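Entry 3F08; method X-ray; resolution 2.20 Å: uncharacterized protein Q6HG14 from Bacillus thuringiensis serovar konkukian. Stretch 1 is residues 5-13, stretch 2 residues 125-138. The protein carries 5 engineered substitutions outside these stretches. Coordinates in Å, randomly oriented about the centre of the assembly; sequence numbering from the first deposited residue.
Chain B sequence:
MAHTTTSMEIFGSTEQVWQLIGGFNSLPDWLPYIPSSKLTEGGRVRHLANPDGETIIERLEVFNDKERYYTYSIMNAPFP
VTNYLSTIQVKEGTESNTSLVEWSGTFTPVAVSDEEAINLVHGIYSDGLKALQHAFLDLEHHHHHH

Stretch 1 (5-13) TTSMEIFGS
Stretch 2 (125-138) YSDGLKALQHAFLD

Strand 5-10 and the helix starting before Y125 run nearly parallel, N-to-C directions 14° apart and axes 8.6 Å at closest approach. The strand is extended (phi/psi near -150/150 at T5 to M8), so alternate residues T6 and M8 point toward the helix while T5, S7 and E9 point away. The helix answers with i to i+4 hydrogen bonds, from L129 N to Y125 O (3.0 Å) onward.

The register opens with T6 nearest S126, 6.6 Å from CA to CA; Y125 (chi1 m), one residue earlier, brings its CB to 3.3 Å from T6 CG2, T6 being t. L129 (m, t) follows one turn later; its CD1 sits 3.8 Å from T6 CG2 and 4.0 Å from M8 CB, bridging two strand positions. M8, a selenomethionine (t, t), brings SE to 4.0 Å from L129 O. L132 (t, p) places CD2 3.7 Å from I10 CG1, I10 being m, m.

Q133 (t, p) leaves sideways, yet its end reaches the strand's exit and covers one face of the F11 ring; the CA atoms of I10 and Q133 are 5.6 Å apart. F136 (m) then packs CD2 3.8 Å from I10 CG2. Its CD1 is 3.9 Å from G12 CA, where glycine matters: an ideal CB would fall 2.5 Å from F136 CE1. L137 CD1 lies 4.4 Å from F11 CD2.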

ATOM      1  N   THR B   5      14.613 -16.312   6.680  1.00 18.94           N
ATOM      2  CA  THR B   5      14.654 -14.948   7.170  1.00 20.43           C
ATOM      3  C   THR B   5      16.093 -14.534   7.388  1.00 22.48           C
ATOM      4  O   THR B   5      16.948 -15.361   7.704  1.00 21.27           O
ATOM      5  CB  THR B   5      13.939 -14.800   8.521  1.00 20.14           C
ATOM      6  OG1 THR B   5      12.586 -15.243   8.403  1.00 25.95           O
ATOM      7  CG2 THR B   5      13.944 -13.345   8.962  1.00 20.26           C
ATOM      8  N   THR B   6      16.364 -13.253   7.196  1.00 21.43           N
ATOM      9  CA  THR B   6      17.696 -12.743   7.438  1.00 24.31           C
ATOM     10  C   THR B   6      17.504 -11.354   8.016  1.00 25.54           C
ATOM     11  O   THR B   6      16.532 -10.665   7.701  1.00 24.82           O
ATOM     12  CB  THR B   6      18.559 -12.685   6.157  1.00 24.93           C
ATOM     13  OG1 THR B   6      19.909 -12.365   6.516  1.00 26.76           O
ATOM     14  CG2 THR B   6      18.037 -11.636   5.196  1.00 26.10           C
ATOM     15  N   SER B   7      18.419 -10.954   8.882  1.00 26.65           N
ATOM     16  CA  SER B   7      18.322  -9.657   9.518  1.00 28.61           C
ATOM     17  C   SER B   7      19.670  -8.968   9.524  1.00 28.50           C
ATOM     18  O   SER B   7      20.709  -9.612   9.398  1.00 27.94           O
ATOM     19  CB  SER B   7      17.819  -9.832  10.950  1.00 27.66           C
ATOM     20  OG  SER B   7      17.953  -8.626  11.667  1.00 36.29           O
HETATM   21  N   MSE B   8      19.649  -7.649   9.658  1.00 29.63           N
HETATM   22  CA  MSE B   8      20.882  -6.889   9.702  1.00 31.79           C
HETATM   23  C   MSE B   8      20.657  -5.550  10.374  1.00 27.93           C
HETATM   24  O   MSE B   8      19.597  -4.937  10.237  1.00 25.45           O
HETATM   25  CB  MSE B   8      21.443  -6.682   8.289  1.00 39.58           C
HETATM   26  CG  MSE B   8      22.781  -5.942   8.257  1.00 52.21           C
HETATM   27 SE   MSE B   8      23.793  -6.122   6.591  1.00 71.85          SE
HETATM   28  CE  MSE B   8      24.875  -7.660   7.054  1.00 65.30           C
ATOM     29  N   GLU B   9      21.652  -5.112  11.132  1.00 25.10           N
ATOM     30  CA  GLU B   9      21.576  -3.824  11.791  1.00 23.95           C
ATOM     31  C   GLU B   9      22.020  -2.812  10.757  1.00 21.19           C
ATOM     32  O   GLU B   9      23.187  -2.782  10.368  1.00 21.36           O
ATOM     33  CB  GLU B   9      22.515  -3.764  12.995  1.00 26.67           C
ATOM     34  CG  GLU B   9      21.940  -4.331  14.285  1.00 33.39           C
ATOM     35  CD  GLU B   9      20.820  -3.477  14.863  1.00 34.55           C
ATOM     36  OE1 GLU B   9      21.009  -2.247  14.988  1.00 35.32           O
ATOM     37  OE2 GLU B   9      19.757  -4.040  15.201  1.00 36.04           O
ATOM     38  N   ILE B  10      21.085  -1.998  10.294  1.00 18.15           N
ATOM     39  CA  ILE B  10      21.399  -0.978   9.312  1.00 14.72           C
ATOM     40  C   ILE B  10      21.737   0.305  10.055  1.00 15.40           C
ATOM     41  O   ILE B  10      21.044   0.672  11.007  1.00 13.28           O
ATOM     42  CB  ILE B  10      20.205  -0.749   8.381  1.00 15.09           C
ATOM     43  CG1 ILE B  10      19.906  -2.049   7.632  1.00 12.86           C
ATOM     44  CG2 ILE B  10      20.502   0.395   7.396  1.00 11.98           C
ATOM     45  CD1 ILE B  10      21.067  -2.541   6.782  1.00 10.58           C
ATOM     46  N   PHE B  11      22.798   0.985   9.621  1.00 14.25           N
ATOM     47  CA  PHE B  11      23.227   2.215  10.281  1.00 14.99           C
ATOM     48  C   PHE B  11      22.439   3.436   9.869  1.00 14.93           C
ATOM     49  O   PHE B  11      22.967   4.342   9.230  1.00 14.92           O
ATOM     50  CB  PHE B  11      24.711   2.488  10.027  1.00 15.67           C
ATOM     51  CG  PHE B  11      25.611   1.366  10.439  1.00 15.82           C
ATOM     52  CD1 PHE B  11      25.129   0.323  11.228  1.00 14.94           C
ATOM     53  CD2 PHE B  11      26.947   1.352  10.042  1.00 16.55           C
ATOM     54  CE1 PHE B  11      25.963  -0.723  11.623  1.00 16.46           C
ATOM     55  CE2 PHE B  11      27.797   0.313  10.429  1.00 16.75           C
ATOM     56  CZ  PHE B  11      27.303  -0.728  11.222  1.00 16.61           C
ATOM     57  N   GLY B  12      21.169   3.455  10.249  1.00 15.33           N
ATOM     58  CA  GLY B  12      20.294   4.571   9.948  1.00 12.40           C
ATOM     59  C   GLY B  12      19.137   4.474  10.925  1.00 13.46           C
ATOM     60  O   GLY B  12      18.770   3.367  11.307  1.00 12.47           O
ATOM     61  N   SER B  13      18.567   5.599  11.352  1.00 12.00           N
ATOM     62  CA  SER B  13      17.443   5.540  12.287  1.00 13.51           C
ATOM     63  C   SER B  13      16.274   4.821  11.626  1.00 12.05           C
ATOM     64  O   SER B  13      16.247   4.665  10.409  1.00 13.75           O
ATOM     65  CB  SER B  13      16.997   6.946  12.691  1.00 13.09           C
ATOM     66  OG  SER B  13      16.444   7.632  11.584  1.00 11.26           O
ATOM     67  N   TYR B 125      17.758 -11.807  -0.194  1.00 13.84           N
ATOM     68  CA  TYR B 125      17.542 -10.914   0.938  1.00 13.95           C
ATOM     69  C   TYR B 125      18.862 -10.368   1.472  1.00 14.61           C
ATOM     70  O   TYR B 125      18.976  -9.180   1.771  1.00 13.44           O
ATOM     71  CB  TYR B 125      16.826 -11.646   2.074  1.00 11.83           C
ATOM     72  CG  TYR B 125      15.456 -12.174   1.732  1.00 11.87           C
ATOM     73  CD1 TYR B 125      14.781 -11.760   0.582  1.00 11.53           C
ATOM     74  CD2 TYR B 125      14.808 -13.061   2.594  1.00  8.58           C
ATOM     75  CE1 TYR B 125      13.483 -12.221   0.299  1.00 10.95           C
ATOM     76  CE2 TYR B 125      13.530 -13.521   2.327  1.00 11.69           C
ATOM     77  CZ  TYR B 125      12.866 -13.103   1.182  1.00 12.53           C
ATOM     78  OH  TYR B 125      11.584 -13.560   0.942  1.00 12.24           O
ATOM     79  N   SER B 126      19.856 -11.246   1.593  1.00 15.86           N
ATOM     80  CA  SER B 126      21.164 -10.863   2.097  1.00 16.99           C
ATOM     81  C   SER B 126      21.883  -9.855   1.202  1.00 17.06           C
ATOM     82  O   SER B 126      22.585  -8.971   1.693  1.00 15.90           O
ATOM     83  CB  SER B 126      22.034 -12.102   2.284  1.00 19.10           C
ATOM     84  OG  SER B 126      23.359 -11.719   2.595  1.00 25.26           O
ATOM     85  N   ASP B 127      21.722  -9.989  -0.110  1.00 17.59           N
ATOM     86  CA  ASP B 127      22.354  -9.050  -1.036  1.00 18.04           C
ATOM     87  C   ASP B 127      21.675  -7.697  -0.927  1.00 16.64           C
ATOM     88  O   ASP B 127      22.332  -6.656  -0.963  1.00 16.47           O
ATOM     89  CB  ASP B 127      22.238  -9.536  -2.482  1.00 20.65           C
ATOM     90  CG  ASP B 127      23.233 -10.621  -2.813  1.00 25.01           C
ATOM     91  OD1 ASP B 127      24.236 -10.753  -2.075  1.00 25.58           O
ATOM     92  OD2 ASP B 127      23.021 -11.326  -3.825  1.00 26.70           O
ATOM     93  N   GLY B 128      20.351  -7.724  -0.800  1.00 16.72           N
ATOM     94  CA  GLY B 128      19.588  -6.495  -0.683  1.00 16.61           C
ATOM     95  C   GLY B 128      19.915  -5.706   0.571  1.00 17.01           C
ATOM     96  O   GLY B 128      20.025  -4.487   0.526  1.00 20.22           O
ATOM     97  N   LEU B 129      20.073  -6.396   1.696  1.00 17.64           N
ATOM     98  CA  LEU B 129      20.387  -5.723   2.948  1.00 17.50           C
ATOM     99  C   LEU B 129      21.806  -5.171   2.939  1.00 17.57           C
ATOM    100  O   LEU B 129      22.080  -4.154   3.565  1.00 18.89           O
ATOM    101  CB  LEU B 129      20.188  -6.671   4.132  1.00 14.44           C
ATOM    102  CG  LEU B 129      18.744  -7.136   4.355  1.00 16.87           C
ATOM    103  CD1 LEU B 129      18.667  -7.938   5.640  1.00 17.61           C
ATOM    104  CD2 LEU B 129      17.807  -5.927   4.431  1.00 16.35           C
ATOM    105  N   LYS B 130      22.716  -5.842   2.240  1.00 18.74           N
ATOM    106  CA  LYS B 130      24.081  -5.337   2.148  1.00 19.53           C
ATOM    107  C   LYS B 130      24.027  -4.072   1.297  1.00 17.84           C
ATOM    108  O   LYS B 130      24.745  -3.104   1.555  1.00 17.48           O
ATOM    109  CB  LYS B 130      25.005  -6.373   1.500  1.00 22.76           C
ATOM    110  CG  LYS B 130      25.324  -7.566   2.400  1.00 27.33           C
ATOM    111  CD  LYS B 130      26.243  -8.564   1.706  1.00 32.99           C
ATOM    112  CE  LYS B 130      26.553  -9.763   2.602  1.00 35.67           C
ATOM    113  NZ  LYS B 130      27.314 -10.813   1.865  1.00 35.76           N
ATOM    114  N   ALA B 131      23.155  -4.085   0.290  1.00 14.86           N
ATOM    115  CA  ALA B 131      22.984  -2.941  -0.593  1.00 14.09           C
ATOM    116  C   ALA B 131      22.377  -1.796   0.214  1.00 13.40           C
ATOM    117  O   ALA B 131      22.745  -0.639   0.033  1.00 11.85           O
ATOM    118  CB  ALA B 131      22.078  -3.306  -1.772  1.00 14.06           C
ATOM    119  N   LEU B 132      21.460  -2.124   1.118  1.00 11.15           N
ATOM    120  CA  LEU B 132      20.839  -1.101   1.955  1.00 13.14           C
ATOM    121  C   LEU B 132      21.888  -0.476   2.884  1.00 15.04           C
ATOM    122  O   LEU B 132      21.873   0.731   3.134  1.00 15.34           O
ATOM    123  CB  LEU B 132      19.706  -1.722   2.792  1.00 13.20           C
ATOM    124  CG  LEU B 132      18.968  -0.799   3.772  1.00 13.58           C
ATOM    125  CD1 LEU B 132      18.354   0.369   3.014  1.00 13.10           C
ATOM    126  CD2 LEU B 132      17.889  -1.583   4.523  1.00 10.96           C
ATOM    127  N   GLN B 133      22.792  -1.306   3.403  1.00 15.44           N
ATOM    128  CA  GLN B 133      23.844  -0.824   4.297  1.00 15.81           C
ATOM    129  C   GLN B 133      24.736   0.123   3.513  1.00 15.86           C
ATOM    130  O   GLN B 133      25.126   1.183   4.005  1.00 15.54           O
ATOM    131  CB  GLN B 133      24.688  -1.989   4.839  1.00 14.87           C
ATOM    132  CG  GLN B 133      25.719  -1.575   5.909  1.00 16.29           C
ATOM    133  CD  GLN B 133      25.089  -1.269   7.272  1.00 18.05           C
ATOM    134  OE1 GLN B 133      25.247  -2.031   8.232  1.00 18.76           O
ATOM    135  NE2 GLN B 133      24.370  -0.154   7.358  1.00 13.11           N
ATOM    136  N   HIS B 134      25.048  -0.262   2.282  1.00 16.26           N
ATOM    137  CA  HIS B 134      25.895   0.555   1.432  1.00 17.85           C
ATOM    138  C   HIS B 134      25.255   1.914   1.175  1.00 19.44           C
ATOM    139  O   HIS B 134      25.936   2.938   1.175  1.00 18.22           O
ATOM    140  CB  HIS B 134      26.162  -0.166   0.109  1.00 20.73           C
ATOM    141  CG  HIS B 134      26.908   0.662  -0.890  1.00 22.96           C
ATOM    142  ND1 HIS B 134      26.276   1.358  -1.900  1.00 25.85           N
ATOM    143  CD2 HIS B 134      28.229   0.920  -1.026  1.00 23.17           C
ATOM    144  CE1 HIS B 134      27.178   2.006  -2.615  1.00 26.06           C
ATOM    145  NE2 HIS B 134      28.372   1.757  -2.106  1.00 26.20           N
ATOM    146  N   ALA B 135      23.943   1.917   0.965  1.00 20.07           N
ATOM    147  CA  ALA B 135      23.206   3.149   0.715  1.00 22.06           C
ATOM    148  C   ALA B 135      23.338   4.102   1.898  1.00 23.18           C
ATOM    149  O   ALA B 135      23.420   5.317   1.722  1.00 25.74           O
ATOM    150  CB  ALA B 135      21.734   2.828   0.456  1.00 22.43           C
ATOM    151  N   PHE B 136      23.370   3.554   3.107  1.00 23.48           N
ATOM    152  CA  PHE B 136      23.492   4.393   4.288  1.00 25.58           C
ATOM    153  C   PHE B 136      24.916   4.789   4.646  1.00 28.44           C
ATOM    154  O   PHE B 136      25.136   5.629   5.518  1.00 29.78           O
ATOM    155  CB  PHE B 136      22.793   3.729   5.465  1.00 23.36           C
ATOM    156  CG  PHE B 136      21.355   4.107   5.570  1.00 21.82           C
ATOM    157  CD1 PHE B 136      20.985   5.291   6.208  1.00 21.30           C
ATOM    158  CD2 PHE B 136      20.372   3.337   4.954  1.00 19.45           C
ATOM    159  CE1 PHE B 136      19.654   5.705   6.229  1.00 20.75           C
ATOM    160  CE2 PHE B 136      19.040   3.743   4.965  1.00 17.98           C
ATOM    161  CZ  PHE B 136      18.678   4.929   5.603  1.00 17.95           C
ATOM    162  N   LEU B 137      25.881   4.173   3.978  1.00 31.66           N
ATOM    163  CA  LEU B 137      27.279   4.513   4.189  1.00 35.28           C
ATOM    164  C   LEU B 137      27.472   5.736   3.295  1.00 37.88           C
ATOM    165  O   LEU B 137      28.394   6.530   3.482  1.00 36.59           O
ATOM    166  CB  LEU B 137      28.184   3.367   3.719  1.00 34.08           C
ATOM    167  CG  LEU B 137      28.891   2.468   4.744  1.00 34.63           C
ATOM    168  CD1 LEU B 137      27.924   2.007   5.822  1.00 35.37           C
ATOM    169  CD2 LEU B 137      29.494   1.271   4.017  1.00 33.38           C
ATOM    170  N   ASP B 138      26.560   5.866   2.329  1.00 41.58           N
ATOM    171  CA  ASP B 138      26.542   6.947   1.345  1.00 45.79           C
ATOM    172  C   ASP B 138      27.514   6.660   0.203  1.00 47.43           C
ATOM    173  O   ASP B 138      27.030   6.374  -0.915  1.00 48.06           O
ATOM    174  CB  ASP B 138      26.867   8.296   2.008  1.00 46.78           C
ATOM    175  CG  ASP B 138      25.779   8.751   2.971  1.00 49.17           C
ATOM    176  OD1 ASP B 138      24.599   8.758   2.557  1.00 48.08           O
ATOM    177  OD2 ASP B 138      26.096   9.103   4.132  1.00 49.61           O
TER